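PDB 6ZXU: oxidoreductase, NAD-binding/iron-sulfur cluster-binding protein from Nitratireductor pacificus pht-3B, which probably removes halogens from organohalides by reduction, using a bound cobalamin that receives electrons through two [4Fe-4S] clusters. Local coordinates for residues S499-T504 / I510-K515; C539-K544 / E617-I622; E548-A553 / C588-K593; W597-T602 / E610-V615. All blocks are in the same frame, centred on the assembly; numbering follows the deposited sequence.

Contact 1 (S499-T504 / I510-K515). With SF4 (iron/sulfur cluster), chain D.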
loop_
_atom_site.group_PDB
_atom_site.type_symbol
_atom_site.label_atom_id
_atom_site.label_comp_id
_atom_site.label_asym_id
_atom_site.label_seq_id
_atom_site.Cartn_x
_atom_site.Cartn_y
_atom_site.Cartn_z
ATOM N N SER A 499 -1.078 17.286 -7.902
ATOM C CA SER A 499 0.127 17.780 -7.278
ATOM C C SER A 499 1.229 18.011 -8.337
ATOM O O SER A 499 1.161 17.526 -9.453
ATOM C CB SER A 499 0.639 16.857 -6.195
ATOM O OG SER A 499 1.336 15.764 -6.761
ATOM N N ARG A 500 2.264 18.729 -7.910
ATOM C CA ARG A 500 3.405 18.964 -8.816
ATOM C C ARG A 500 4.085 17.672 -9.225
ATOM O O ARG A 500 4.571 17.533 -10.339
ATOM C CB ARG A 500 4.365 19.961 -8.176
ATOM C CG ARG A 500 5.645 20.203 -9.015
ATOM C CD ARG A 500 6.605 21.245 -8.405
ATOM N NE ARG A 500 5.980 22.519 -8.274
ATOM C CZ ARG A 500 5.740 23.392 -9.239
ATOM N NH1 ARG A 500 6.210 23.156 -10.475
ATOM N NH2 ARG A 500 5.151 24.510 -8.943
ATOM N N ILE A 501 4.141 16.686 -8.374
ATOM C CA ILE A 501 4.729 15.384 -8.762
ATOM C C ILE A 501 4.301 14.924 -10.124
ATOM O O ILE A 501 5.116 14.550 -10.916
ATOM C CB ILE A 501 4.491 14.325 -7.682
ATOM C CG1 ILE A 501 5.172 14.760 -6.407
ATOM C CG2 ILE A 501 5.019 13.007 -8.101
ATOM C CD1 ILE A 501 5.001 13.814 -5.156
ATOM N N GLY A 502 3.018 14.977 -10.420
ATOM C CA GLY A 502 2.577 14.908 -11.778
ATOM C C GLY A 502 1.572 13.850 -11.987
ATOM O O GLY A 502 0.347 14.144 -12.107
ATOM N N ASP A 503 2.054 12.619 -12.010
ATOM C CA ASP A 503 1.220 11.448 -12.209
ATOM C C ASP A 503 0.868 10.804 -10.894
ATOM O O ASP A 503 0.471 9.631 -10.858
ATOM C CB ASP A 503 1.937 10.391 -13.169
ATOM C CG ASP A 503 1.804 10.793 -14.748
ATOM O OD1 ASP A 503 1.453 12.005 -15.085
ATOM O OD2 ASP A 503 1.957 9.852 -15.635
ATOM N N THR A 504 0.952 11.579 -9.804
ATOM C CA THR A 504 0.599 11.148 -8.458
ATOM C C THR A 504 -0.308 12.241 -7.863
ATOM O O THR A 504 -0.026 13.436 -7.984
ATOM C CB THR A 504 1.874 11.011 -7.560
ATOM O OG1 THR A 504 2.752 10.066 -8.062
ATOM C CG2 THR A 504 1.542 10.575 -6.165
ATOM N N ILE A 510 -2.020 11.640 4.276
ATOM C CA ILE A 510 -0.842 10.738 4.029
ATOM C C ILE A 510 0.010 11.287 2.889
ATOM O O ILE A 510 0.935 10.622 2.450
ATOM C CB ILE A 510 -1.236 9.282 3.821
ATOM C CG1 ILE A 510 -2.013 9.067 2.543
ATOM C CG2 ILE A 510 -2.010 8.764 5.003
ATOM C CD1 ILE A 510 -2.121 7.609 2.185
ATOM N N GLY A 511 -0.286 12.531 2.436
ATOM C CA GLY A 511 0.516 13.105 1.409
ATOM C C GLY A 511 0.490 12.302 0.148
ATOM O O GLY A 511 -0.541 11.744 -0.243
ATOM N N PRO A 512 1.623 12.211 -0.541
ATOM C CA PRO A 512 1.664 11.457 -1.786
ATOM C C PRO A 512 2.115 9.980 -1.572
ATOM O O PRO A 512 2.401 9.294 -2.536
ATOM C CB PRO A 512 2.738 12.167 -2.594
ATOM C CG PRO A 512 3.685 12.616 -1.557
ATOM C CD PRO A 512 2.868 12.938 -0.301
ATOM N N ARG A 513 1.990 9.493 -0.329
ATOM C CA ARG A 513 2.546 8.228 0.136
ATOM C C ARG A 513 1.559 7.072 -0.014
ATOM O O ARG A 513 1.216 6.427 0.915
ATOM C CB ARG A 513 2.973 8.417 1.584
ATOM C CG ARG A 513 3.974 7.477 2.067
ATOM C CD ARG A 513 4.268 7.687 3.517
ATOM N NE ARG A 513 3.066 7.683 4.307
ATOM C CZ ARG A 513 2.613 8.651 5.047
ATOM N NH1 ARG A 513 3.279 9.763 5.189
ATOM N NH2 ARG A 513 1.504 8.484 5.743
ATOM N N SER A 514 1.073 6.820 -1.179
ATOM C CA SER A 514 -0.034 5.865 -1.343
ATOM C C SER A 514 0.040 5.116 -2.650
ATOM O O SER A 514 0.803 5.543 -3.583
ATOM C CB SER A 514 -1.364 6.613 -1.346
ATOM O OG SER A 514 -1.500 7.210 -2.582
ATOM N N LYS A 515 -0.536 3.894 -2.649
ATOM C CA LYS A 515 -0.883 3.234 -3.857
ATOM C C LYS A 515 -2.395 3.090 -3.806
ATOM O O LYS A 515 -2.966 2.928 -2.769
ATOM C CB LYS A 515 -0.207 1.855 -4.112
ATOM C CG LYS A 515 1.307 1.867 -4.352
ATOM C CD LYS A 515 1.659 2.498 -5.708
ATOM C CE LYS A 515 3.023 2.149 -6.091
ATOM N NZ LYS A 515 3.292 2.577 -7.501
HETATM FE FE1 SF4 D . 6.046 18.650 -4.863
HETATM FE FE2 SF4 D . 6.041 20.477 -2.736
HETATM FE FE3 SF4 D . 4.826 18.081 -2.432
HETATM FE FE4 SF4 D . 3.679 19.886 -4.126
HETATM S S1 SF4 D . 4.048 20.055 -1.885
HETATM S S2 SF4 D . 4.015 17.760 -4.522
HETATM S S3 SF4 D . 5.580 20.787 -4.917
HETATM S S4 SF4 D . 6.994 18.539 -2.826
#
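Ile501 and Thr504 meet Pro512 where a loop between the corrinoid and an iron-sulfur cluster faces the type II' beta turn from Ile510 to Arg513. The close part is small and apolar. Ile501 CD1 rests 3.8 Å from Pro512 CB, the two side chains running at about a right angle, and the CG1 of the same isoleucine lies 3.7 Å from the cluster sulfide S2. One side chain thus fills the gap between proline ring and cluster. Thr504 turns its methyl, not its hydroxyl, to the proline: with CG2 anti to the backbone N (OG1 chi1 -61°), CG2 stands 4.1 Å from Pro512 CB. Beyond this point the segments part, and the looser side belongs to the ligand rather than to solvent. Asp503 and Lys515 do not touch across the contact; each hydrogen-bonds to cobalamin, as do Ile501 O and Ser514 OG. Gly511, at positive phi, lets the turn form just ahead of the proline. The loop closes on itself as well, Ser499 OG donating to Thr504 O at 3.0 Å. On the cluster side, Arg500 brings its guanidinium edge to the cluster, with NE 3.8 Å from sulfide S3.

Contact 2 (C539-K544 / E617-I622); sequences CNQCRK and EARAAI. With SF4 (iron/sulfur cluster), chain D.
The first cysteine motif of a ferredoxin-type domain touches Arg619 and Ala620 of helix 619-628 through Gln541, which lies between two cluster cysteines. Its CG is anti to the carbonyl carbon (chi1 -59°) and the chain runs out straight, which carries the amide to the helix. There OE1 comes 3.5 Å from Ala620 CB, while NE2 lies 4.0 Å from Arg619 CB, the glutamine and arginine side chains crossing at about a right angle. NE2 also makes a weak hydrogen bond to Asp537 O. A water completes the link: it accepts from Ala620 N at 3.0 Å and lies 3.2 Å from Gln541 OE1, to which it can donate, although its protons have other claimants. The contact is therefore light, partly wetted and near the surface. Arg619 offers only the base of its side chain here; its guanidinium leads away to a salt bridge with Asp537 and to Ser612 O.

Behind Gln541 the chain is bound more firmly. Cys539 SG binds iron FE4 at 2.2 Å, and Cys542 SG binds iron FE2 at 2.3 Å. Arg543 folds back so that NH1 donates to two carbonyls, Asn540 O and Cys542 O, the latter at 2.8 Å. Both carbonyls lie near the guanidinium plane, whereas the nitrogen stands well above each carbonyl plane; a single guanidinium nitrogen bridges the two. Lys544 extends past the cluster to Asp626 and Asp627 of helix 619-628. Cys539, Cys542 and Cys545 bind this cluster with the distant Cys595, while Cys549, last of the CxxCxxCxxxCP pattern, goes to the other, as in dicluster ferredoxins.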
loop_
_atom_site.group_PDB
_atom_site.type_symbol
_atom_site.label_atom_id
_atom_site.label_comp_id
_atom_site.label_asym_id
_atom_site.label_seq_id
_atom_site.Cartn_x
_atom_site.Cartn_y
_atom_site.Cartn_z
ATOM N N CYS A 539 1.503 23.758 -3.813
ATOM C CA CYS A 539 2.455 23.250 -4.808
ATOM C C CYS A 539 2.943 24.385 -5.674
ATOM O O CYS A 539 4.047 24.406 -6.144
ATOM C CB CYS A 539 1.863 22.202 -5.708
ATOM S SG CYS A 539 1.773 20.619 -4.978
ATOM N N ASN A 540 2.161 25.418 -5.871
ATOM C CA ASN A 540 2.665 26.499 -6.665
ATOM C C ASN A 540 3.861 27.264 -6.084
ATOM O O ASN A 540 4.590 27.964 -6.752
ATOM C CB ASN A 540 1.608 27.519 -6.874
ATOM C CG ASN A 540 1.652 27.973 -8.239
ATOM O OD1 ASN A 540 1.357 27.157 -9.204
ATOM N ND2 ASN A 540 2.150 29.207 -8.417
ATOM N N GLN A 541 4.035 27.148 -4.788
ATOM C CA GLN A 541 5.083 27.846 -4.058
ATOM C C GLN A 541 6.202 26.921 -3.606
ATOM O O GLN A 541 7.091 27.368 -2.939
ATOM C CB GLN A 541 4.510 28.484 -2.764
ATOM C CG GLN A 541 3.409 29.473 -2.909
ATOM C CD GLN A 541 2.940 29.988 -1.584
ATOM O OE1 GLN A 541 3.661 30.657 -0.864
ATOM N NE2 GLN A 541 1.745 29.695 -1.265
ATOM N N CYS A 542 6.103 25.639 -3.863
ATOM C CA CYS A 542 7.039 24.658 -3.447
ATOM C C CYS A 542 7.698 24.017 -4.693
ATOM O O CYS A 542 7.101 23.965 -5.773
ATOM C CB CYS A 542 6.325 23.584 -2.627
ATOM S SG CYS A 542 7.257 22.238 -1.882
ATOM N N ARG A 543 8.912 23.514 -4.545
ATOM C CA ARG A 543 9.608 22.773 -5.609
ATOM C C ARG A 543 10.400 21.640 -5.094
ATOM O O ARG A 543 11.328 21.176 -5.768
ATOM C CB ARG A 543 10.570 23.663 -6.380
ATOM C CG ARG A 543 9.992 24.908 -7.016
ATOM C CD ARG A 543 9.126 24.564 -8.178
ATOM N NE ARG A 543 8.605 25.764 -8.881
ATOM C CZ ARG A 543 7.653 26.582 -8.430
ATOM N NH1 ARG A 543 7.072 26.385 -7.257
ATOM N NH2 ARG A 543 7.277 27.609 -9.160
ATOM N N LYS A 544 10.080 21.115 -3.921
ATOM C CA LYS A 544 10.971 20.140 -3.288
ATOM C C LYS A 544 11.081 18.819 -4.079
ATOM O O LYS A 544 12.164 18.263 -4.246
ATOM C CB LYS A 544 10.579 19.960 -1.841
ATOM C CG LYS A 544 11.533 19.036 -1.054
ATOM C CD LYS A 544 11.438 19.291 0.425
ATOM C CE LYS A 544 12.348 18.337 1.171
ATOM N NZ LYS A 544 12.581 18.811 2.572
ATOM N N GLU A 617 -1.230 32.088 4.534
ATOM C CA GLU A 617 -0.092 32.920 4.814
ATOM C C GLU A 617 1.025 32.128 5.483
ATOM O O GLU A 617 2.153 32.609 5.578
ATOM C CB GLU A 617 -0.513 34.171 5.635
ATOM C CG GLU A 617 -0.839 33.961 7.154
ATOM C CD GLU A 617 -1.253 35.277 8.059
ATOM O OE1 GLU A 617 -2.223 35.183 8.916
ATOM O OE2 GLU A 617 -0.613 36.403 7.982
ATOM N N ALA A 618 0.746 30.935 5.996
ATOM C CA ALA A 618 1.816 30.111 6.599
ATOM C C ALA A 618 2.531 29.150 5.608
ATOM O O ALA A 618 3.493 28.505 5.974
ATOM C CB ALA A 618 1.255 29.341 7.738
ATOM N N ARG A 619 2.047 29.021 4.391
ATOM C CA ARG A 619 2.501 27.956 3.527
ATOM C C ARG A 619 3.930 28.128 3.150
ATOM O O ARG A 619 4.727 27.193 3.217
ATOM C CB ARG A 619 1.586 27.890 2.313
ATOM C CG ARG A 619 0.212 27.343 2.634
ATOM C CD ARG A 619 -0.741 27.500 1.442
ATOM N NE ARG A 619 -2.037 26.958 1.833
ATOM C CZ ARG A 619 -3.189 27.297 1.307
ATOM N NH1 ARG A 619 -3.228 28.132 0.284
ATOM N NH2 ARG A 619 -4.314 26.767 1.801
ATOM N N ALA A 620 4.304 29.332 2.755
ATOM C CA ALA A 620 5.699 29.601 2.355
ATOM C C ALA A 620 6.678 29.309 3.463
ATOM O O ALA A 620 7.762 28.797 3.207
ATOM C CB ALA A 620 5.849 31.027 1.862
ATOM N N ALA A 621 6.291 29.608 4.693
ATOM C CA ALA A 621 7.108 29.302 5.843
ATOM C C ALA A 621 7.238 27.827 6.108
ATOM O O ALA A 621 8.281 27.346 6.477
ATOM C CB ALA A 621 6.546 29.936 7.100
ATOM N N ILE A 622 6.129 27.112 5.994
ATOM C CA ILE A 622 6.152 25.646 6.110
ATOM C C ILE A 622 7.029 25.011 5.040
ATOM O O ILE A 622 7.836 24.137 5.311
ATOM C CB ILE A 622 4.707 25.118 6.124
ATOM C CG1 ILE A 622 3.974 25.506 7.384
ATOM C CG2 ILE A 622 4.695 23.595 6.002
ATOM C CD1 ILE A 622 2.477 25.313 7.322
HETATM FE FE1 SF4 D . 6.046 18.650 -4.863
HETATM FE FE2 SF4 D . 6.041 20.477 -2.736
HETATM FE FE3 SF4 D . 4.826 18.081 -2.432
HETATM FE FE4 SF4 D . 3.679 19.886 -4.126
HETATM S S1 SF4 D . 4.048 20.055 -1.885
HETATM S S2 SF4 D . 4.015 17.760 -4.522
HETATM S S3 SF4 D . 5.580 20.787 -4.917
HETATM S S4 SF4 D . 6.994 18.539 -2.826
HETATM O O HOH W 1 2.370 31.525 1.968
#

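Contact 3 (E548-A553 / C588-K593). With SF4 (iron/sulfur cluster), chain E.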
loop_
_atom_site.group_PDB
_atom_site.type_symbol
_atom_site.label_atom_id
_atom_site.label_comp_id
_atom_site.label_asym_id
_atom_site.label_seq_id
_atom_site.Cartn_x
_atom_site.Cartn_y
_atom_site.Cartn_z
ATOM N N GLU A 548 14.464 17.221 -5.915
ATOM C CA GLU A 548 15.042 15.997 -5.436
ATOM C C GLU A 548 14.963 14.842 -6.367
ATOM O O GLU A 548 15.428 13.765 -6.053
ATOM C CB GLU A 548 14.439 15.637 -4.099
ATOM C CG GLU A 548 14.714 16.641 -2.967
ATOM C CD GLU A 548 16.227 16.790 -2.612
ATOM O OE1 GLU A 548 17.050 15.884 -2.986
ATOM O OE2 GLU A 548 16.537 17.818 -2.031
ATOM N N CYS A 549 14.340 15.013 -7.511
ATOM C CA CYS A 549 14.122 13.874 -8.439
ATOM C C CYS A 549 15.486 13.513 -9.077
ATOM O O CYS A 549 16.054 14.407 -9.707
ATOM C CB CYS A 549 13.142 14.232 -9.608
ATOM S SG CYS A 549 13.060 12.979 -10.903
ATOM N N PRO A 550 15.968 12.257 -8.935
ATOM C CA PRO A 550 17.278 11.883 -9.509
ATOM C C PRO A 550 17.430 12.091 -11.007
ATOM O O PRO A 550 18.540 12.294 -11.452
ATOM C CB PRO A 550 17.411 10.414 -9.190
ATOM C CG PRO A 550 16.421 10.179 -8.053
ATOM C CD PRO A 550 15.327 11.139 -8.249
ATOM N N CYS A 551 16.346 12.184 -11.790
ATOM C CA CYS A 551 16.458 12.402 -13.223
ATOM C C CYS A 551 15.741 13.625 -13.742
ATOM O O CYS A 551 15.508 13.701 -14.907
ATOM C CB CYS A 551 16.007 11.172 -13.986
ATOM S SG CYS A 551 14.262 10.858 -13.780
ATOM N N ASN A 552 15.463 14.596 -12.888
ATOM C CA ASN A 552 14.857 15.861 -13.282
ATOM C C ASN A 552 13.572 15.727 -14.078
ATOM O O ASN A 552 13.329 16.486 -15.008
ATOM C CB ASN A 552 15.832 16.754 -14.036
ATOM C CG ASN A 552 17.172 16.862 -13.328
ATOM O OD1 ASN A 552 17.261 17.153 -12.099
ATOM N ND2 ASN A 552 18.223 16.534 -14.073
ATOM N N ALA A 553 12.757 14.726 -13.736
ATOM C CA ALA A 553 11.566 14.445 -14.519
ATOM C C ALA A 553 10.394 15.332 -14.073
ATOM O O ALA A 553 9.447 15.490 -14.808
ATOM C CB ALA A 553 11.196 12.974 -14.387
ATOM N N CYS A 588 12.076 3.382 -7.902
ATOM C CA CYS A 588 12.185 4.690 -7.305
ATOM C C CYS A 588 10.823 5.243 -6.930
ATOM O O CYS A 588 9.858 5.034 -7.677
ATOM C CB CYS A 588 12.860 5.702 -8.246
ATOM S SG CYS A 588 13.133 7.406 -7.573
ATOM N N GLY A 589 10.786 5.927 -5.803
ATOM C CA GLY A 589 9.646 6.742 -5.359
ATOM C C GLY A 589 10.083 7.863 -4.479
ATOM O O GLY A 589 9.404 8.264 -3.533
ATOM N N ARG A 590 11.225 8.419 -4.811
ATOM C CA ARG A 590 11.834 9.441 -4.029
ATOM C C ARG A 590 11.003 10.682 -3.876
ATOM O O ARG A 590 11.004 11.375 -2.816
ATOM C CB ARG A 590 13.212 9.793 -4.597
ATOM C CG ARG A 590 13.969 10.834 -3.784
ATOM C CD ARG A 590 15.483 10.847 -4.059
ATOM N NE ARG A 590 16.151 12.032 -3.488
ATOM C CZ ARG A 590 16.530 12.158 -2.238
ATOM N NH1 ARG A 590 16.330 11.160 -1.405
ATOM N NH2 ARG A 590 17.020 13.316 -1.819
ATOM N N CYS A 591 10.244 11.021 -4.922
ATOM C CA CYS A 591 9.339 12.178 -4.927
ATOM C C CYS A 591 8.315 12.038 -3.846
ATOM O O CYS A 591 7.923 13.037 -3.194
ATOM C CB CYS A 591 8.737 12.318 -6.334
ATOM S SG CYS A 591 8.089 10.788 -7.030
ATOM N N MET A 592 7.844 10.841 -3.554
ATOM C CA MET A 592 6.897 10.645 -2.447
ATOM C C MET A 592 7.547 10.896 -1.076
ATOM O O MET A 592 6.916 11.445 -0.175
ATOM C CB MET A 592 6.337 9.225 -2.422
ATOM C CG MET A 592 5.455 8.873 -3.581
ATOM S SD MET A 592 4.870 7.163 -3.314
ATOM C CE MET A 592 6.276 6.366 -3.867
ATOM N N LYS A 593 8.807 10.570 -0.948
ATOM C CA LYS A 593 9.529 10.755 0.298
ATOM C C LYS A 593 9.789 12.211 0.587
ATOM O O LYS A 593 9.711 12.627 1.752
ATOM C CB LYS A 593 10.866 9.948 0.219
ATOM C CG LYS A 593 11.766 10.104 1.476
ATOM C CD LYS A 593 13.141 9.518 1.183
ATOM C CE LYS A 593 14.181 10.005 2.241
ATOM N NZ LYS A 593 13.955 9.484 3.605
HETATM FE FE1 SF4 E . 10.228 9.091 -11.072
HETATM FE FE2 SF4 E . 11.884 8.778 -8.870
HETATM FE FE3 SF4 E . 9.605 10.380 -8.676
HETATM FE FE4 SF4 E . 11.782 11.181 -10.149
HETATM S S1 SF4 E . 11.688 10.816 -7.977
HETATM S S2 SF4 E . 9.605 11.245 -10.740
HETATM S S3 SF4 E . 12.494 9.184 -10.963
HETATM S S4 SF4 E . 9.688 8.203 -9.129
#
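Glu548 and Arg590 join the two cysteine-bearing segments that enclose one [4Fe-4S] cluster of the ferredoxin-like dicluster domain. The arginine grips side-on with two nitrogens: NE donates to Glu548 O at 3.2 Å, a bent bond, and NH2 makes the salt bridge to Glu548 OE1 at 2.8 Å, with an N-H...O angle of 156°. Both acceptors lie near the guanidinium plane, but the carboxylate is turned 80° from it, and NH2 approaches OE1 from above the carboxylate plane. OE1 has a second partner in Ser664 OG, and Arg590 NH1 is taken up by Ser439 O. All three guanidinium nitrogens are thus satisfied in a buried place. The arginine gets there because CG is anti to the backbone N (chi1 -177°) and the chain stays extended to NE, passing Pro550, whose CG lies 4.2 Å from Arg590 CD. A leucine here would probably cost the buried carboxylate of Glu548 the charge of Arg590 and leave Glu548 O without the NE donor.

The cysteine sulfurs are served by backbone N-H groups. Cys549 SG, bound to iron FE4, accepts from Ala553 N at 3.3 Å and from Cys551 N at 3.5 Å; Cys588 SG, bound to iron FE2, accepts from Arg590 N. Such N-H...S bonds would be expected to ease reduction of the cluster. Cys591 holds FE3, and Cys575 belongs to the same site. Between the segments, Pro550 covers the cluster, its CD 3.7 Å from sulfide S1.

Contact 4 (W597-T602 / E610-V615); sequences WNREDT and ELSIKV. With NA (sodium ion), chain G.
Apolar packing comes first: Trp597 reaches helix 603-614 with the far end of its benzene ring, touching Ser612 and Ile613. CH2 lies 3.6 Å from Ser612 CB and 3.9 Å from Ile613 CG1. The isoleucine meets the ring at its edge, in plane, the two side chains being set at about a right angle. Trp597 has CG anti to the carbonyl carbon (chi1 -65°), and with chi2 86° the indole plane is turned roughly at right angles to the plane of CA, CB and CG, so that the long axis of the indole spans from the neighbourhood of Cys595 to the helix. Leu535 of helix 535-540 packs on Trp597 and Phe538 on Ser612.

Polar contact runs through one water. It accepts from Arg599 NH2 at 2.8 Å and donates to Ser612 OG, also at 2.8 Å, near the guanidinium plane of Arg599. The same water sits over the centre of one face of the tryptophan ring. Ser612 OG is held in addition by Leu608 O, one helical turn back. With an alanine at Trp597, a gap would probably open between cluster and helix, taking away the ring end that Ser612 CB and Ile613 CG1 rest on and the surface beneath the water.

Metal binding sits one residue on: Asn598 O binds a sodium ion at 2.5 Å, with Cys595 O and three waters, on a side away from the helix. The whole is the exit of the second ferredoxin-type cysteine motif: a Cys-Pro-Trp sequence whose tryptophan lies against the [4Fe-4S] cluster and carries the packing out to the following helix.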
loop_
_atom_site.group_PDB
_atom_site.type_symbol
_atom_site.label_atom_id
_atom_site.label_comp_id
_atom_site.label_asym_id
_atom_site.label_seq_id
_atom_site.Cartn_x
_atom_site.Cartn_y
_atom_site.Cartn_z
ATOM N N TRP A 597 4.333 17.184 2.680
ATOM C CA TRP A 597 3.109 16.518 3.159
ATOM C C TRP A 597 3.313 15.072 3.595
ATOM O O TRP A 597 2.404 14.472 4.177
ATOM C CB TRP A 597 2.022 16.559 2.107
ATOM C CG TRP A 597 1.525 17.963 1.790
ATOM C CD1 TRP A 597 2.068 18.802 0.917
ATOM C CD2 TRP A 597 0.354 18.607 2.320
ATOM N NE1 TRP A 597 1.320 19.944 0.828
ATOM C CE2 TRP A 597 0.275 19.879 1.705
ATOM C CE3 TRP A 597 -0.663 18.234 3.220
ATOM C CZ2 TRP A 597 -0.754 20.742 1.931
ATOM C CZ3 TRP A 597 -1.675 19.120 3.472
ATOM C CH2 TRP A 597 -1.695 20.382 2.858
ATOM N N ASN A 598 4.470 14.514 3.301
ATOM C CA ASN A 598 4.846 13.238 3.820
ATOM C C ASN A 598 5.376 13.439 5.225
ATOM O O ASN A 598 6.527 13.842 5.401
ATOM C CB ASN A 598 5.857 12.543 2.854
ATOM C CG ASN A 598 6.411 11.201 3.447
ATOM O OD1 ASN A 598 5.699 10.431 4.077
ATOM N ND2 ASN A 598 7.722 11.043 3.385
ATOM N N ARG A 599 4.559 13.185 6.229
ATOM C CA ARG A 599 4.899 13.462 7.617
ATOM C C ARG A 599 4.503 12.361 8.535
ATOM O O ARG A 599 3.632 11.566 8.216
ATOM C CB ARG A 599 4.081 14.629 8.156
ATOM C CG ARG A 599 4.249 15.867 7.404
ATOM C CD ARG A 599 3.703 17.016 8.204
ATOM N NE ARG A 599 4.221 18.243 7.625
ATOM C CZ ARG A 599 3.538 18.942 6.742
ATOM N NH1 ARG A 599 2.349 18.534 6.373
ATOM N NH2 ARG A 599 4.073 20.065 6.242
ATOM N N GLU A 600 5.114 12.377 9.743
ATOM C CA GLU A 600 4.766 11.437 10.771
ATOM C C GLU A 600 3.327 11.676 11.283
ATOM O O GLU A 600 2.843 12.806 11.326
ATOM C CB GLU A 600 5.804 11.482 11.946
ATOM C CG GLU A 600 5.780 10.168 12.755
ATOM C CD GLU A 600 6.691 10.161 14.003
ATOM O OE1 GLU A 600 7.602 10.996 14.097
ATOM O OE2 GLU A 600 6.475 9.311 14.897
ATOM N N ASP A 601 2.679 10.609 11.742
ATOM C CA ASP A 601 1.279 10.670 12.308
ATOM C C ASP A 601 1.275 11.050 13.828
ATOM O O ASP A 601 0.911 10.242 14.690
ATOM C CB ASP A 601 0.584 9.315 12.018
ATOM C CG ASP A 601 -0.916 9.271 12.397
ATOM O OD1 ASP A 601 -1.640 10.330 12.272
ATOM O OD2 ASP A 601 -1.339 8.155 12.848
ATOM N N THR A 602 1.786 12.246 14.113
ATOM C CA THR A 602 1.871 12.799 15.459
ATOM C C THR A 602 1.055 14.091 15.550
ATOM O O THR A 602 0.517 14.566 14.581
ATOM C CB THR A 602 3.294 13.161 15.874
ATOM O OG1 THR A 602 3.808 14.152 14.979
ATOM C CG2 THR A 602 4.157 11.948 15.836
ATOM N N GLU A 610 -2.778 20.772 9.086
ATOM C CA GLU A 610 -3.909 21.665 9.346
ATOM C C GLU A 610 -3.581 23.099 9.004
ATOM O O GLU A 610 -4.382 23.814 8.393
ATOM C CB GLU A 610 -4.381 21.606 10.781
ATOM C CG GLU A 610 -4.943 20.268 11.240
ATOM C CD GLU A 610 -5.271 20.218 12.797
ATOM O OE1 GLU A 610 -4.365 20.083 13.709
ATOM O OE2 GLU A 610 -6.487 20.268 13.135
ATOM N N LEU A 611 -2.402 23.553 9.392
ATOM C CA LEU A 611 -2.019 24.889 9.083
ATOM C C LEU A 611 -1.877 25.087 7.594
ATOM O O LEU A 611 -2.226 26.154 7.095
ATOM C CB LEU A 611 -0.715 25.271 9.812
ATOM C CG LEU A 611 -0.715 25.432 11.305
ATOM C CD1 LEU A 611 0.694 25.470 11.880
ATOM C CD2 LEU A 611 -1.459 26.699 11.657
ATOM N N SER A 612 -1.287 24.111 6.890
ATOM C CA SER A 612 -1.144 24.221 5.451
ATOM C C SER A 612 -2.490 24.360 4.776
ATOM O O SER A 612 -2.632 25.130 3.864
ATOM C CB SER A 612 -0.407 23.011 4.888
ATOM O OG SER A 612 0.829 22.753 5.552
ATOM N N ILE A 613 -3.492 23.616 5.253
ATOM C CA ILE A 613 -4.834 23.711 4.741
ATOM C C ILE A 613 -5.515 25.024 5.093
ATOM O O ILE A 613 -6.018 25.706 4.192
ATOM C CB ILE A 613 -5.661 22.506 5.217
ATOM C CG1 ILE A 613 -5.039 21.228 4.661
ATOM C CG2 ILE A 613 -7.094 22.626 4.765
ATOM C CD1 ILE A 613 -5.633 20.012 5.258
ATOM N N LYS A 614 -5.495 25.415 6.369
ATOM C CA LYS A 614 -6.323 26.493 6.871
ATOM C C LYS A 614 -5.686 27.874 6.831
ATOM O O LYS A 614 -6.398 28.862 6.957
ATOM C CB LYS A 614 -6.620 26.300 8.339
ATOM C CG LYS A 614 -7.186 24.953 8.761
ATOM C CD LYS A 614 -8.610 24.761 8.488
ATOM C CE LYS A 614 -8.953 23.424 9.164
ATOM N NZ LYS A 614 -8.783 23.566 10.638
ATOM N N VAL A 615 -4.368 27.994 6.715
ATOM C CA VAL A 615 -3.733 29.294 6.856
ATOM C C VAL A 615 -2.803 29.547 5.649
ATOM O O VAL A 615 -1.631 29.203 5.709
ATOM C CB VAL A 615 -2.906 29.363 8.190
ATOM C CG1 VAL A 615 -2.286 30.749 8.363
ATOM C CG2 VAL A 615 -3.751 29.031 9.410
HETATM NA NA NA G . 8.530 15.212 4.654
HETATM O O HOH W 2 2.098 20.617 4.272
HETATM O O HOH W 3 9.900 16.602 3.488
HETATM O O HOH W 4 7.728 16.862 6.070
HETATM O O HOH W 5 10.238 13.428 4.508
#

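In the fold
Contacts 1 and 3 are buried beside cobalamin, whereas contacts 2 and 4 lie farther out and each includes a bridging water. Their chemistry differs accordingly: contact 1 is apolar between the segments, contact 3 rests on a buried salt bridge, and contacts 2 and 4 combine van der Waals packing with a water bridge. Contacts 1 and 2 share one cluster, which Trp597 of contact 4 also touches, and are joined by Arg500 NH2 to Cys539 O; contact 3 holds the other. Contact 1 also packs on contact 3 through Pro512 and Met592. Helices 603-614 and 619-628 follow each other and couple contacts 4 and 2 through Ser612 O and Arg619. Asn598 ties contact 4 inward, to Arg513 and Lys593.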